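Local coordinates for erythrocyte membrane protein 1 (Plasmodium falciparum, PDB 6S8T), which probably mediates adhesion of infected erythrocytes to the host receptor ICAM-1 through the DBLbeta domain of this chain, one piece of a much longer surface protein, at residues R296-W301 / A418-Q423. Numbering follows the deposited sequence.
Sequences RWMVEW and AGYIHQ
Met298 and Val299 on one helix meet Tyr420 and Ile421 on the other, two neighbouring residues from each side forming a small apolar interface. The close packing has two parts, methyls set against the Tyr420 ring and the Ile421 tip laid on the opposite backbone. The methionine chain leaves the backbone extended, CG anti to N (chi1 175°), and bends only at its last torsion (chi3 77°), which carries the terminal methyl to the tyrosine ring: CE sits 3.6 Å from CD1 of Tyr420, with the two side chains meeting at a slant. Further out on the same ring, Val299 arrives at the edge, its CG2 lying near the ring plane at 3.8 Å from CE1 of Tyr420. The tip of Ile421 rests where Met298 and Val299 join. Its CG1 branch lays CD1 on the backbone, 3.8 Å from CA of Val299 and 3.9 Å from the carbonyl O of Met298, while the side chains around it stand slightly further off, as with CG of Met298 at 4.1 Å from the same CD1. The helix segments cross at -74° with axes 10.3 Å apart and bury 195 Å² in all, and side chains bridge the gap through van der Waals contact alone. Val299 marks the less enclosed side, being partly exposed where the other three touching residues are buried. Within this Duffy-binding-like domain, the interface seats the short helix 417-424 across the early part of helix 293-319. The long helix 335-372 closes the group, with Tyr365 touching both Met298 and Tyr420 and Trp358 packing on Ile421, while Tyr184 of helix 172-194 reaches Val299.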
loop_
_atom_site.group_PDB
_atom_site.type_symbol
_atom_site.label_atom_id
_atom_site.label_comp_id
_atom_site.label_asym_id
_atom_site.label_seq_id
_atom_site.Cartn_x
_atom_site.Cartn_y
_atom_site.Cartn_z
ATOM N N ARG A 296 5.491 -2.057 -1.323
ATOM C CA ARG A 296 4.320 -1.430 -1.931
ATOM C C ARG A 296 4.204 0.026 -1.501
ATOM O O ARG A 296 4.009 0.920 -2.333
ATOM C CB ARG A 296 3.046 -2.201 -1.570
ATOM C CG ARG A 296 3.087 -3.686 -1.930
ATOM C CD ARG A 296 1.701 -4.337 -1.852
ATOM N NE ARG A 296 0.974 -4.017 -0.624
ATOM C CZ ARG A 296 0.884 -4.815 0.437
ATOM N NH1 ARG A 296 0.192 -4.425 1.501
ATOM N NH2 ARG A 296 1.486 -6.000 0.441
ATOM N N TRP A 297 4.357 0.286 -0.200
ATOM C CA TRP A 297 4.238 1.649 0.308
ATOM C C TRP A 297 5.331 2.560 -0.243
ATOM O O TRP A 297 5.084 3.750 -0.471
ATOM C CB TRP A 297 4.260 1.636 1.838
ATOM C CG TRP A 297 3.019 1.049 2.461
ATOM C CD1 TRP A 297 1.925 0.550 1.808
ATOM C CD2 TRP A 297 2.744 0.919 3.861
ATOM N NE1 TRP A 297 0.990 0.114 2.718
ATOM C CE2 TRP A 297 1.470 0.329 3.984
ATOM C CE3 TRP A 297 3.456 1.237 5.022
ATOM C CZ2 TRP A 297 0.891 0.056 5.221
ATOM C CZ3 TRP A 297 2.883 0.965 6.250
ATOM C CH2 TRP A 297 1.611 0.382 6.340
ATOM N N MET A 298 6.538 2.022 -0.467
ATOM C CA MET A 298 7.612 2.818 -1.060
ATOM C C MET A 298 7.267 3.244 -2.483
ATOM O O MET A 298 7.478 4.405 -2.856
ATOM C CB MET A 298 8.927 2.028 -1.037
ATOM C CG MET A 298 10.100 2.716 -1.738
ATOM S SD MET A 298 11.640 1.759 -1.752
ATOM C CE MET A 298 11.306 0.555 -3.036
ATOM N N VAL A 299 6.753 2.316 -3.298
ATOM C CA VAL A 299 6.321 2.668 -4.649
ATOM C C VAL A 299 5.202 3.705 -4.599
ATOM O O VAL A 299 5.161 4.636 -5.410
ATOM C CB VAL A 299 5.886 1.407 -5.424
ATOM C CG1 VAL A 299 5.331 1.781 -6.797
ATOM C CG2 VAL A 299 7.044 0.423 -5.559
ATOM N N GLU A 300 4.280 3.562 -3.642
ATOM C CA GLU A 300 3.208 4.543 -3.488
ATOM C C GLU A 300 3.744 5.874 -2.972
ATOM O O GLU A 300 3.213 6.932 -3.327
ATOM C CB GLU A 300 2.121 3.989 -2.556
ATOM C CG GLU A 300 0.838 4.833 -2.446
ATOM C CD GLU A 300 -0.266 4.124 -1.664
ATOM O OE1 GLU A 300 -0.016 3.013 -1.151
ATOM O OE2 GLU A 300 -1.393 4.667 -1.566
ATOM N N TRP A 301 4.797 5.844 -2.147
ATOM C CA TRP A 301 5.432 7.079 -1.693
ATOM C C TRP A 301 6.039 7.845 -2.861
ATOM O O TRP A 301 5.961 9.077 -2.913
ATOM C CB TRP A 301 6.506 6.764 -0.645
ATOM C CG TRP A 301 7.182 7.980 -0.029
ATOM C CD1 TRP A 301 6.915 8.534 1.191
ATOM C CD2 TRP A 301 8.243 8.767 -0.599
ATOM N NE1 TRP A 301 7.732 9.618 1.412
ATOM C CE2 TRP A 301 8.555 9.784 0.330
ATOM C CE3 TRP A 301 8.953 8.715 -1.804
ATOM C CZ2 TRP A 301 9.547 10.739 0.092
ATOM C CZ3 TRP A 301 9.933 9.667 -2.042
ATOM C CH2 TRP A 301 10.222 10.664 -1.096
ATOM N N ALA A 418 16.253 3.339 -5.171
ATOM C CA ALA A 418 16.102 4.124 -6.393
ATOM C C ALA A 418 16.017 3.225 -7.620
ATOM O O ALA A 418 15.242 3.495 -8.546
ATOM C CB ALA A 418 17.265 5.106 -6.531
ATOM N N GLY A 419 16.809 2.152 -7.648
ATOM C CA GLY A 419 16.723 1.218 -8.758
ATOM C C GLY A 419 15.398 0.481 -8.794
ATOM O O GLY A 419 14.826 0.270 -9.867
ATOM N N TYR A 420 14.893 0.082 -7.623
ATOM C CA TYR A 420 13.587 -0.567 -7.560
ATOM C C TYR A 420 12.486 0.348 -8.092
ATOM O O TYR A 420 11.593 -0.104 -8.820
ATOM C CB TYR A 420 13.278 -0.995 -6.121
ATOM C CG TYR A 420 12.089 -1.933 -6.001
ATOM C CD1 TYR A 420 10.779 -1.448 -6.027
ATOM C CD2 TYR A 420 12.277 -3.303 -5.862
ATOM C CE1 TYR A 420 9.696 -2.311 -5.923
ATOM C CE2 TYR A 420 11.206 -4.169 -5.758
ATOM C CZ TYR A 420 9.921 -3.672 -5.788
ATOM O OH TYR A 420 8.864 -4.543 -5.685
ATOM N N ILE A 421 12.534 1.637 -7.740
ATOM C CA ILE A 421 11.509 2.576 -8.199
ATOM C C ILE A 421 11.541 2.699 -9.719
ATOM O O ILE A 421 10.501 2.670 -10.384
ATOM C CB ILE A 421 11.685 3.948 -7.516
ATOM C CG1 ILE A 421 11.337 3.865 -6.029
ATOM C CG2 ILE A 421 10.842 5.018 -8.214
ATOM C CD1 ILE A 421 9.912 3.440 -5.750
ATOM N N HIS A 422 12.736 2.831 -10.294
ATOM C CA HIS A 422 12.826 2.965 -11.744
ATOM C C HIS A 422 12.486 1.674 -12.478
ATOM O O HIS A 422 12.227 1.721 -13.685
ATOM C CB HIS A 422 14.221 3.456 -12.141
ATOM C CG HIS A 422 14.459 4.902 -11.826
ATOM N ND1 HIS A 422 13.820 5.924 -12.494
ATOM C CD2 HIS A 422 15.259 5.496 -10.908
ATOM C CE1 HIS A 422 14.217 7.086 -12.004
ATOM N NE2 HIS A 422 15.089 6.854 -11.040
ATOM N N GLN A 423 12.466 0.534 -11.786
ATOM C CA GLN A 423 12.085 -0.731 -12.404
ATOM C C GLN A 423 10.592 -1.017 -12.279
ATOM O O GLN A 423 9.984 -1.532 -13.223
ATOM C CB GLN A 423 12.878 -1.887 -11.785
ATOM C CG GLN A 423 14.331 -1.961 -12.223
ATOM C CD GLN A 423 14.486 -2.400 -13.667
ATOM O OE1 GLN A 423 15.102 -1.708 -14.473
ATOM N NE2 GLN A 423 13.928 -3.559 -13.998
#